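PDB 3VTH: hydrogenase maturation factor from Thermoanaerobacter tengcongensis, which probably uses carbamoyl phosphate and ATP to S-carbamoylate the C-terminal cysteine of HypE during maturation of [NiFe]-hydrogenases. Local coordinates for residues 407-413 and 425-431; 456-460 and 471-475; 244-248 and 328-333; 143-149 and 446-451. All blocks are in the same frame, centred on the assembly; numbering follows the deposited sequence.

In a multidomain enzyme, local contacts can be read against the ligand sites they lie near. Contact 3 supplies much of the phosphate and magnesium site for the nucleotide analogue APC in the YrdC-like domain. Contact 1, its centre about 18 Å from that of contact 3, lies in the Kae1-like domain between two nucleotides: Y409 touches AP2, and the side chain of H426 comes within about 5 Å of APC. Contact 2, centred about 16 Å from contact 1, belongs to the same domain; D460 OD1 is hydrogen-bonded to H483, an iron ligand. Contact 4 fastens the zinc-finger region to helix 433-449 and touches contact 1, where H425 ND1 and Y446 OH stand 2.8 Å apart.

Contact 1: 407-413 and 425-431; sequences GFYKNTF and HHIGDLD. With AP2 (phosphomethylphosphonic acid adenosyl ester), chain H.
This loop-to-loop contact in the Kae1-like domain pairs 407-413, between strands 402-404 and 414-417, with 425-431, leading into helix 433-449. These irregular loops run antiparallel, joined by a single hydrogen-bonded bridge between N411 and G428, with F408 opposite L430 and T412 opposite H426. A type II turn spans F408 to N411. L430 N donates to F408 O (3.0 Å), N411 N to G428 O (2.9 Å) and I427 N to N411 O (2.9 Å); I427 and G428 both face N411, a classic beta bulge. G428 has phi 128° and psi near 180°, where a side chain would strike the preceding carbonyl. D429, chi1 m, turns its carboxylate to the turn: OD1 accepts from K410 N at 2.8 Å and, through a water, meets K410 NZ. Nearby, N411 CB lies 3.7 Å from L430 CG, and F413 CE2 packs on I427 CD1 at 4.1 Å. Y409 CD2 reaches AP2 O3B at 3.1 Å; the bulged loop pairing thus places Y409 in the AP2 pocket of this actin-like ATPase fold.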
# COMPACT_ATOMS: atom_id res chain seq x y z
N GLY A 407 -0.80 10.44 9.10
CA GLY A 407 -2.02 10.72 9.85
C GLY A 407 -2.23 9.71 10.97
O GLY A 407 -1.29 9.32 11.66
N PHE A 408 -3.48 9.29 11.13
CA PHE A 408 -3.89 8.36 12.18
C PHE A 408 -4.26 7.00 11.56
O PHE A 408 -3.57 6.01 11.81
CB PHE A 408 -5.04 8.97 13.03
CG PHE A 408 -5.93 7.95 13.72
CD1 PHE A 408 -7.31 8.02 13.56
CD2 PHE A 408 -5.40 6.93 14.49
CE1 PHE A 408 -8.16 7.09 14.19
CE2 PHE A 408 -6.23 6.00 15.11
CZ PHE A 408 -7.62 6.08 14.97
N TYR A 409 -5.32 6.95 10.75
CA TYR A 409 -5.70 5.70 10.09
C TYR A 409 -4.66 5.30 9.06
O TYR A 409 -4.12 6.16 8.35
CB TYR A 409 -7.03 5.86 9.35
CG TYR A 409 -8.22 6.07 10.24
CD1 TYR A 409 -8.75 5.02 10.99
CD2 TYR A 409 -8.83 7.32 10.32
CE1 TYR A 409 -9.88 5.21 11.82
CE2 TYR A 409 -9.96 7.53 11.13
CZ TYR A 409 -10.47 6.47 11.88
OH TYR A 409 -11.57 6.68 12.68
N LYS A 410 -4.40 4.00 8.97
CA LYS A 410 -3.61 3.45 7.88
C LYS A 410 -2.27 4.19 7.75
O LYS A 410 -1.82 4.52 6.64
CB LYS A 410 -4.40 3.54 6.57
CG LYS A 410 -5.69 2.68 6.53
CD LYS A 410 -6.49 3.02 5.26
CE LYS A 410 -7.74 2.12 5.04
NZ LYS A 410 -8.72 2.13 6.19
N ASN A 411 -1.66 4.48 8.88
CA ASN A 411 -0.52 5.38 8.86
C ASN A 411 0.65 4.91 7.98
O ASN A 411 0.98 3.73 7.95
CB ASN A 411 -0.04 5.66 10.28
CG ASN A 411 1.23 6.51 10.31
OD1 ASN A 411 1.18 7.74 10.49
ND2 ASN A 411 2.35 5.87 10.11
N THR A 412 1.24 5.86 7.25
CA THR A 412 2.60 5.73 6.77
C THR A 412 3.30 7.05 7.12
O THR A 412 2.63 8.07 7.33
CB THR A 412 2.67 5.56 5.23
OG1 THR A 412 2.02 6.68 4.61
CG2 THR A 412 2.00 4.24 4.77
N PHE A 413 4.62 7.01 7.16
CA PHE A 413 5.44 8.21 7.22
C PHE A 413 6.24 8.30 5.93
O PHE A 413 6.32 7.32 5.19
CB PHE A 413 6.35 8.20 8.46
CG PHE A 413 7.30 7.03 8.52
CD1 PHE A 413 8.51 7.07 7.83
CD2 PHE A 413 6.99 5.90 9.27
CE1 PHE A 413 9.42 5.98 7.88
CE2 PHE A 413 7.88 4.80 9.33
CZ PHE A 413 9.09 4.84 8.64
N HIS A 425 6.37 1.55 4.22
CA HIS A 425 5.31 0.56 4.12
C HIS A 425 4.21 0.88 5.13
O HIS A 425 4.44 1.57 6.12
CB HIS A 425 5.86 -0.84 4.35
CG HIS A 425 6.42 -1.09 5.72
ND1 HIS A 425 7.69 -0.69 6.10
CD2 HIS A 425 5.89 -1.73 6.80
CE1 HIS A 425 7.92 -1.07 7.35
NE2 HIS A 425 6.84 -1.70 7.79
N HIS A 426 3.01 0.37 4.84
CA HIS A 426 1.87 0.46 5.76
C HIS A 426 2.27 0.13 7.19
O HIS A 426 2.85 -0.93 7.46
CB HIS A 426 0.82 -0.55 5.28
CG HIS A 426 -0.36 -0.69 6.20
ND1 HIS A 426 -0.51 -1.75 7.07
CD2 HIS A 426 -1.45 0.09 6.36
CE1 HIS A 426 -1.65 -1.63 7.72
NE2 HIS A 426 -2.25 -0.53 7.30
N ILE A 427 1.98 1.05 8.11
CA ILE A 427 2.29 0.85 9.52
C ILE A 427 1.02 0.39 10.26
O ILE A 427 1.07 -0.58 11.02
CB ILE A 427 2.86 2.15 10.17
CG1 ILE A 427 4.15 2.60 9.45
CG2 ILE A 427 3.04 2.00 11.70
CD1 ILE A 427 5.33 1.60 9.55
N GLY A 428 -0.10 1.07 10.02
CA GLY A 428 -1.40 0.67 10.61
C GLY A 428 -2.04 1.86 11.32
O GLY A 428 -1.49 2.95 11.33
N ASP A 429 -3.21 1.65 11.91
CA ASP A 429 -3.91 2.70 12.66
C ASP A 429 -3.09 3.04 13.90
O ASP A 429 -2.83 2.16 14.72
CB ASP A 429 -5.32 2.21 13.07
CG ASP A 429 -6.24 1.99 11.87
OD1 ASP A 429 -5.88 2.34 10.71
OD2 ASP A 429 -7.36 1.48 12.08
N LEU A 430 -2.66 4.29 14.05
CA LEU A 430 -1.86 4.68 15.21
C LEU A 430 -2.75 4.95 16.40
O LEU A 430 -2.93 6.09 16.80
CB LEU A 430 -1.00 5.91 14.92
CG LEU A 430 0.17 5.72 13.99
CD1 LEU A 430 1.18 6.85 14.20
CD2 LEU A 430 0.84 4.36 14.26
N ASP A 431 -3.26 3.88 16.98
CA ASP A 431 -4.44 3.89 17.83
C ASP A 431 -4.08 3.41 19.23
O ASP A 431 -4.88 3.52 20.16
CB ASP A 431 -5.44 2.90 17.22
CG ASP A 431 -6.88 3.25 17.53
OD1 ASP A 431 -7.76 2.42 17.19
OD2 ASP A 431 -7.15 4.34 18.10
PB AP2 H . -10.07 9.94 7.27
O1B AP2 H . -11.53 9.85 6.92
O2B AP2 H . -9.28 11.00 6.57
O3B AP2 H . -9.84 9.85 8.76
C3A AP2 H . -9.43 8.37 6.65
PA AP2 H . -9.45 8.18 4.84
O1A AP2 H . -8.64 6.91 4.67
O2A AP2 H . -9.09 9.41 4.04
O5' AP2 H . -11.01 7.90 4.48
C5' AP2 H . -11.56 6.65 4.89
C4' AP2 H . -13.06 6.82 4.77
O4' AP2 H . -13.43 6.81 3.39
C3' AP2 H . -13.83 5.68 5.40
O3' AP2 H . -13.90 5.83 6.82
C2' AP2 H . -15.16 5.83 4.69
O2' AP2 H . -15.88 6.86 5.38
C1' AP2 H . -14.76 6.29 3.28
N9 AP2 H . -14.85 5.10 2.39
C8 AP2 H . -14.10 3.97 2.44
N7 AP2 H . -14.49 3.06 1.51
C5 AP2 H . -15.51 3.62 0.82
C6 AP2 H . -16.39 3.21 -0.31
N6 AP2 H . -16.25 2.00 -0.91
N1 AP2 H . -17.35 4.09 -0.70
C2 AP2 H . -17.49 5.31 -0.14
N3 AP2 H . -16.74 5.74 0.90
C4 AP2 H . -15.75 4.95 1.41
O HOH W 1 -8.15 1.91 8.88

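Contact 2: 456-460 and 471-475; sequences VVAHD and AKSLD
How a helix settles on a parallel strand pair is seen where 471-475, the end of helix 466-473, covers strand 456-460. A471 leads: its CA lies 6.3 Å from that of V457, and its methyl sits between two side chains that both point toward the helix, with A471 CB 3.6 Å from V457 CG2 and also 3.6 Å from H459 CB. The small residue lets the helix approach closely. K472 follows, its chi1 and chi2 both m, bringing NZ to 3.9 Å from H459 CE1; the imidazole itself, chi1 p, is held by a hydrogen bond from H459 ND1 to D460 O at 2.8 Å. This is a beta-alpha-beta unit, in which helix 466-473 links the parallel neighbours 456-460 and 478-481, as expected of the actin-like ATPase fold. A458 and D460 turn to the other side of the strand, where A458 meets helix 737-749 and D460 OD1 hydrogen-bonds H483, an iron ligand. Further along, L474 N hydrogen-bonds A471 O at 3.1 Å. The side chain of L474, mt, turns back toward the strand, placing L474 CD1 4.2 Å from V457 CG2.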
# COMPACT_ATOMS: atom_id res chain seq x y z
N VAL A 456 13.42 19.09 8.88
CA VAL A 456 12.13 19.71 9.12
C VAL A 456 11.12 18.57 9.22
O VAL A 456 11.26 17.56 8.51
CB VAL A 456 11.75 20.71 7.98
CG1 VAL A 456 10.32 21.19 8.10
CG2 VAL A 456 12.69 21.94 7.96
N VAL A 457 10.12 18.72 10.09
CA VAL A 457 9.07 17.71 10.22
C VAL A 457 7.73 18.30 9.80
O VAL A 457 7.38 19.42 10.21
CB VAL A 457 9.00 17.13 11.66
CG1 VAL A 457 8.67 18.23 12.69
CG2 VAL A 457 7.92 16.03 11.75
N ALA A 458 7.00 17.56 8.97
CA ALA A 458 5.68 17.96 8.51
C ALA A 458 4.65 17.05 9.18
O ALA A 458 4.87 15.84 9.34
CB ALA A 458 5.57 17.87 6.99
N HIS A 459 3.53 17.65 9.57
CA HIS A 459 2.51 16.92 10.32
C HIS A 459 1.13 17.48 10.03
O HIS A 459 0.99 18.60 9.50
CB HIS A 459 2.82 16.96 11.82
CG HIS A 459 2.74 18.33 12.43
ND1 HIS A 459 1.55 18.89 12.84
CD2 HIS A 459 3.70 19.24 12.68
CE1 HIS A 459 1.79 20.10 13.34
NE2 HIS A 459 3.09 20.33 13.25
N ASP A 460 0.10 16.71 10.39
CA ASP A 460 -1.27 17.13 10.24
C ASP A 460 -1.63 18.22 11.24
O ASP A 460 -1.09 18.26 12.36
CB ASP A 460 -2.21 15.93 10.46
CG ASP A 460 -3.57 16.10 9.78
OD1 ASP A 460 -3.74 15.57 8.67
OD2 ASP A 460 -4.46 16.75 10.37
N ALA A 471 5.64 14.44 16.12
CA ALA A 471 6.25 15.57 15.41
C ALA A 471 6.64 16.71 16.36
O ALA A 471 7.75 17.23 16.30
CB ALA A 471 5.34 16.09 14.31
N LYS A 472 5.70 17.08 17.23
CA LYS A 472 5.92 18.15 18.20
C LYS A 472 6.98 17.79 19.23
O LYS A 472 7.63 18.67 19.76
CB LYS A 472 4.62 18.51 18.93
CG LYS A 472 3.45 18.87 18.03
CD LYS A 472 3.71 20.14 17.23
CE LYS A 472 2.52 21.11 17.33
NZ LYS A 472 1.20 20.46 17.13
N SER A 473 7.15 16.49 19.49
CA SER A 473 8.18 16.03 20.42
C SER A 473 9.61 16.23 19.89
O SER A 473 10.57 16.13 20.66
CB SER A 473 7.98 14.54 20.76
OG SER A 473 8.72 13.70 19.88
N LEU A 474 9.77 16.48 18.59
CA LEU A 474 11.12 16.56 18.01
C LEU A 474 11.71 17.98 18.13
O LEU A 474 10.98 18.95 18.28
CB LEU A 474 11.14 16.07 16.56
CG LEU A 474 10.58 14.67 16.23
CD1 LEU A 474 10.43 14.47 14.72
CD2 LEU A 474 11.47 13.57 16.83
N ASP A 475 13.02 18.08 18.06
CA ASP A 475 13.70 19.38 18.16
C ASP A 475 13.97 19.91 16.75
O ASP A 475 15.12 20.13 16.37
CB ASP A 475 14.99 19.20 18.97
CG ASP A 475 15.73 20.51 19.22
OD1 ASP A 475 15.07 21.52 19.57
OD2 ASP A 475 16.98 20.51 19.10

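Contact 3: 244-248 and 328-333; sequences RKKRY and TSGNVS. With MG (magnesium ion), chain G; APC (diphosphomethylphosphonic acid adenosyl ester), chain F.
K245 NZ donates to T328 OG1 and to S329 O, both at 2.8 Å, and to APC O1G at 3.1 Å, so one buried ammonium ties helix 235-245 and strand 325-329 to the terminal phosphate. This is the nucleotide site of the YrdC-like domain. The lysine is extended, every chi t. T328 OG1 donates to APC O1A (2.6 Å) and S329 N to APC O2A (3.0 Å). Magnesium binds S329 OG at 2.1 Å and one oxygen from each APC phosphorus group. N331, chi1 p after an inverse gamma turn centred on G330, receives S329 OG at its OD1 (2.6 Å) while ND2 donates to APC O1G (3.1 Å). A Schellman motif (C-prime K246, phi 68°) ends the helix; R247 follows, APC O1A lying over one face of its guanidinium and its NH2 hydrogen-bonded to P251 O. The nearest CA atoms, K245 and V332, are 5.3 Å apart, with V332 CG2 4.2 Å from K245 O, which accepts a weak hydrogen bond from S333 N at 3.4 Å.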
# COMPACT_ATOMS: atom_id res chain seq x y z
N ARG A 244 -11.27 -16.14 17.48
CA ARG A 244 -10.00 -16.17 18.20
C ARG A 244 -9.18 -14.90 17.95
O ARG A 244 -8.64 -14.33 18.89
CB ARG A 244 -9.21 -17.41 17.84
CG ARG A 244 -9.83 -18.70 18.35
CD ARG A 244 -8.91 -19.85 18.09
NE ARG A 244 -9.49 -21.13 18.47
CZ ARG A 244 -8.94 -22.31 18.20
NH1 ARG A 244 -7.78 -22.35 17.55
NH2 ARG A 244 -9.53 -23.44 18.57
N LYS A 245 -9.11 -14.45 16.70
CA LYS A 245 -8.44 -13.19 16.38
C LYS A 245 -9.24 -11.97 16.89
O LYS A 245 -8.67 -10.90 17.14
CB LYS A 245 -8.12 -13.07 14.88
CG LYS A 245 -7.12 -11.95 14.56
CD LYS A 245 -6.67 -11.90 13.08
CE LYS A 245 -5.91 -10.60 12.81
NZ LYS A 245 -5.36 -10.53 11.42
N LYS A 246 -10.55 -12.16 17.09
CA LYS A 246 -11.48 -11.08 17.49
C LYS A 246 -11.65 -10.06 16.35
O LYS A 246 -11.81 -8.86 16.58
CB LYS A 246 -11.04 -10.42 18.81
CG LYS A 246 -11.14 -11.33 20.03
CD LYS A 246 -10.07 -11.02 21.07
CE LYS A 246 -9.99 -12.10 22.16
NZ LYS A 246 -11.00 -11.90 23.24
N ARG A 247 -11.62 -10.57 15.12
CA ARG A 247 -11.75 -9.77 13.89
C ARG A 247 -13.05 -10.19 13.22
O ARG A 247 -13.07 -11.15 12.44
CB ARG A 247 -10.56 -10.06 12.99
CG ARG A 247 -10.42 -9.22 11.73
CD ARG A 247 -9.17 -9.70 11.00
NE ARG A 247 -8.93 -9.05 9.72
CZ ARG A 247 -9.63 -9.27 8.61
NH1 ARG A 247 -10.64 -10.12 8.63
NH2 ARG A 247 -9.32 -8.64 7.50
N TYR A 248 -14.13 -9.48 13.52
CA TYR A 248 -15.47 -9.98 13.19
C TYR A 248 -16.10 -9.46 11.90
O TYR A 248 -17.03 -10.10 11.37
CB TYR A 248 -16.42 -9.75 14.35
CG TYR A 248 -16.33 -10.80 15.44
CD1 TYR A 248 -16.85 -12.08 15.25
CD2 TYR A 248 -15.72 -10.50 16.66
CE1 TYR A 248 -16.77 -13.05 16.26
CE2 TYR A 248 -15.64 -11.45 17.68
CZ TYR A 248 -16.16 -12.73 17.47
OH TYR A 248 -16.08 -13.66 18.48
N THR A 328 -4.49 -14.04 6.80
CA THR A 328 -4.70 -12.82 7.55
C THR A 328 -3.47 -12.65 8.41
O THR A 328 -2.80 -13.62 8.72
CB THR A 328 -6.03 -12.85 8.38
OG1 THR A 328 -6.28 -11.55 8.94
CG2 THR A 328 -5.97 -13.88 9.50
N SER A 329 -3.14 -11.41 8.76
CA SER A 329 -1.87 -11.19 9.43
C SER A 329 -1.90 -11.82 10.83
O SER A 329 -2.94 -11.84 11.50
CB SER A 329 -1.52 -9.69 9.46
OG SER A 329 -2.41 -8.98 10.29
N GLY A 330 -0.75 -12.36 11.22
CA GLY A 330 -0.60 -13.07 12.48
C GLY A 330 -0.37 -12.13 13.64
O GLY A 330 0.77 -11.79 13.96
N ASN A 331 -1.47 -11.69 14.24
CA ASN A 331 -1.47 -10.81 15.40
C ASN A 331 -2.86 -10.85 16.03
O ASN A 331 -3.82 -11.28 15.39
CB ASN A 331 -1.10 -9.37 15.01
CG ASN A 331 -1.84 -8.89 13.76
OD1 ASN A 331 -1.32 -9.01 12.64
ND2 ASN A 331 -3.05 -8.34 13.94
N VAL A 332 -2.97 -10.42 17.29
CA VAL A 332 -4.30 -10.14 17.81
C VAL A 332 -4.76 -8.88 17.09
O VAL A 332 -3.94 -8.03 16.70
CB VAL A 332 -4.38 -10.05 19.38
CG1 VAL A 332 -3.31 -9.13 19.96
CG2 VAL A 332 -5.78 -9.60 19.86
N SER A 333 -6.07 -8.79 16.86
CA SER A 333 -6.65 -7.63 16.21
C SER A 333 -5.98 -6.35 16.73
O SER A 333 -5.79 -6.19 17.93
CB SER A 333 -8.17 -7.58 16.45
OG SER A 333 -8.79 -6.78 15.46
MG MG G . -3.66 -7.37 9.71
PG APC F . -5.90 -6.61 11.94
O1G APC F . -4.81 -7.53 11.49
O2G APC F . -7.21 -7.33 12.16
O3G APC F . -5.53 -5.72 13.10
PB APC F . -6.00 -5.72 9.20
O1B APC F . -4.52 -5.68 8.98
O2B APC F . -6.78 -4.61 8.54
O3B APC F . -6.24 -5.54 10.78
PA APC F . -5.76 -8.41 7.58
O1A APC F . -6.63 -9.60 7.28
O2A APC F . -4.39 -8.72 8.06
C3A APC F . -6.69 -7.35 8.76
O5' APC F . -5.54 -7.50 6.27
C5' APC F . -6.22 -7.71 5.03
C4' APC F . -6.65 -6.36 4.48
O4' APC F . -7.22 -6.59 3.19
C3' APC F . -7.75 -5.74 5.36
O3' APC F . -7.56 -4.33 5.53
C2' APC F . -9.01 -5.97 4.56
O2' APC F . -10.05 -5.03 4.88
C1' APC F . -8.49 -5.95 3.12
N9 APC F . -9.44 -6.71 2.32
C8 APC F . -9.58 -8.07 2.28
N7 APC F . -10.62 -8.39 1.45
C5 APC F . -11.13 -7.23 0.98
C6 APC F . -12.24 -6.84 0.08
N6 APC F . -13.01 -7.77 -0.51
N1 APC F . -12.43 -5.52 -0.14
C2 APC F . -11.66 -4.57 0.43
N3 APC F . -10.65 -4.83 1.26
C4 APC F . -10.35 -6.13 1.56
O HOH W 2 -2.14 -6.21 10.83

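Contact 4: 143-149 and 446-451; sequences FSIIEDI and YKKLFR
L449 fills the apolar centre where loop 143-149, from the zinc-finger region, meets the C-terminal end of helix 433-449 in the Kae1-like domain. With chi1 t and chi2 p, it sets CD1 4.0 Å from D148 CA, 4.2 Å from I146 CG2 and 4.3 Å from I149 CG2, while CD2 meets the edge of the F143 ring at CE2, 4.0 Å away. F143 opens a 3-10 segment; its ring lies obliquely to that of Y446, centroids 5.9 Å apart and planes at 63°. The Y446 hydroxyl is hydrogen-bonded to H425. The nearest CA atoms, D148 and L449, are 5.7 Å apart. R451, phi 58°, folds its side chain back: R451 NH1 and NH2 give D148 OD1 hydrogen bonds of 2.8 and 3.0 Å in a salt bridge, and I149 CD1 covers one face of the guanidinium. NH2 is also paired with E100. Apolar contacts around L449, closed by a directional salt bridge at the polar edge, suggest a defined interface between segments 297 residues apart.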
# COMPACT_ATOMS: atom_id res chain seq x y z
N PHE A 143 14.11 -6.34 1.05
CA PHE A 143 13.84 -5.45 2.18
C PHE A 143 13.69 -6.18 3.52
O PHE A 143 14.38 -5.84 4.51
CB PHE A 143 12.58 -4.61 1.92
CG PHE A 143 12.19 -3.75 3.08
CD1 PHE A 143 10.97 -3.95 3.72
CD2 PHE A 143 13.05 -2.77 3.56
CE1 PHE A 143 10.61 -3.14 4.82
CE2 PHE A 143 12.70 -1.96 4.66
CZ PHE A 143 11.48 -2.15 5.29
N SER A 144 12.83 -7.19 3.56
CA SER A 144 12.55 -7.90 4.80
C SER A 144 13.79 -8.46 5.51
O SER A 144 13.78 -8.58 6.73
CB SER A 144 11.55 -9.05 4.59
OG SER A 144 12.06 -9.96 3.62
N ILE A 145 14.84 -8.80 4.77
CA ILE A 145 16.04 -9.39 5.39
C ILE A 145 17.30 -8.52 5.33
O ILE A 145 18.37 -8.95 5.74
CB ILE A 145 16.34 -10.79 4.83
CG1 ILE A 145 16.71 -10.71 3.34
CG2 ILE A 145 15.12 -11.75 5.09
CD1 ILE A 145 17.30 -12.01 2.81
N ILE A 146 17.16 -7.28 4.87
CA ILE A 146 18.32 -6.37 4.70
C ILE A 146 18.51 -5.52 5.96
O ILE A 146 17.58 -4.85 6.40
CB ILE A 146 18.17 -5.51 3.40
CG1 ILE A 146 18.40 -6.38 2.16
CG2 ILE A 146 19.15 -4.30 3.39
CD1 ILE A 146 17.89 -5.75 0.83
N GLU A 147 19.71 -5.57 6.53
CA GLU A 147 20.02 -4.80 7.74
C GLU A 147 20.64 -3.45 7.42
O GLU A 147 20.55 -2.53 8.23
CB GLU A 147 21.00 -5.57 8.63
CG GLU A 147 20.54 -6.98 9.01
CD GLU A 147 21.59 -7.71 9.82
OE1 GLU A 147 22.76 -7.27 9.86
OE2 GLU A 147 21.26 -8.75 10.42
N ASP A 148 21.31 -3.35 6.27
CA ASP A 148 22.17 -2.22 5.96
C ASP A 148 22.59 -2.37 4.51
O ASP A 148 22.43 -3.44 3.92
CB ASP A 148 23.42 -2.26 6.86
CG ASP A 148 24.13 -0.90 6.98
OD1 ASP A 148 23.62 0.13 6.51
OD2 ASP A 148 25.24 -0.88 7.55
N ILE A 149 23.13 -1.29 3.95
CA ILE A 149 23.67 -1.28 2.59
C ILE A 149 25.13 -0.87 2.71
O ILE A 149 25.53 -0.42 3.78
CB ILE A 149 22.88 -0.31 1.66
CG1 ILE A 149 22.88 1.14 2.18
CG2 ILE A 149 21.46 -0.81 1.49
CD1 ILE A 149 24.15 1.94 1.86
N TYR A 446 14.28 3.35 9.03
CA TYR A 446 14.31 3.99 7.72
C TYR A 446 15.38 5.09 7.69
O TYR A 446 16.10 5.24 6.70
CB TYR A 446 12.93 4.55 7.35
CG TYR A 446 12.01 3.57 6.62
CD1 TYR A 446 11.61 3.83 5.30
CD2 TYR A 446 11.55 2.41 7.24
CE1 TYR A 446 10.76 2.95 4.62
CE2 TYR A 446 10.69 1.51 6.57
CZ TYR A 446 10.30 1.80 5.26
OH TYR A 446 9.46 0.94 4.59
N LYS A 447 15.49 5.86 8.78
CA LYS A 447 16.56 6.86 8.89
C LYS A 447 17.95 6.26 8.79
O LYS A 447 18.84 6.82 8.15
CB LYS A 447 16.47 7.67 10.20
CG LYS A 447 15.25 8.62 10.25
CD LYS A 447 15.32 9.56 11.47
CE LYS A 447 15.26 8.80 12.76
NZ LYS A 447 15.33 9.74 13.93
N LYS A 448 18.15 5.12 9.43
CA LYS A 448 19.42 4.41 9.35
C LYS A 448 19.62 3.79 7.97
O LYS A 448 20.67 3.92 7.36
CB LYS A 448 19.50 3.32 10.41
CG LYS A 448 19.50 3.85 11.83
CD LYS A 448 19.88 2.75 12.83
CE LYS A 448 19.32 3.09 14.22
NZ LYS A 448 19.94 4.34 14.76
N LEU A 449 18.59 3.11 7.47
CA LEU A 449 18.73 2.38 6.21
C LEU A 449 19.04 3.34 5.04
O LEU A 449 19.91 3.06 4.20
CB LEU A 449 17.48 1.55 5.93
CG LEU A 449 17.56 0.59 4.73
CD1 LEU A 449 18.79 -0.32 4.82
CD2 LEU A 449 16.30 -0.23 4.66
N PHE A 450 18.32 4.46 4.99
CA PHE A 450 18.47 5.42 3.90
C PHE A 450 19.32 6.66 4.22
O PHE A 450 19.40 7.58 3.41
CB PHE A 450 17.10 5.79 3.31
CG PHE A 450 16.34 4.60 2.82
CD1 PHE A 450 16.83 3.85 1.74
CD2 PHE A 450 15.16 4.20 3.43
CE1 PHE A 450 16.14 2.73 1.28
CE2 PHE A 450 14.47 3.07 2.98
CZ PHE A 450 14.96 2.34 1.91
N ARG A 451 19.96 6.66 5.40
CA ARG A 451 20.84 7.74 5.84
C ARG A 451 20.14 9.11 5.87
O ARG A 451 20.70 10.13 5.48
CB ARG A 451 22.11 7.80 4.97
CG ARG A 451 23.14 6.70 5.29
CD ARG A 451 22.80 5.36 4.66
NE ARG A 451 23.95 4.46 4.72
CZ ARG A 451 23.93 3.22 5.23
NH1 ARG A 451 22.79 2.71 5.70
NH2 ARG A 451 25.05 2.50 5.24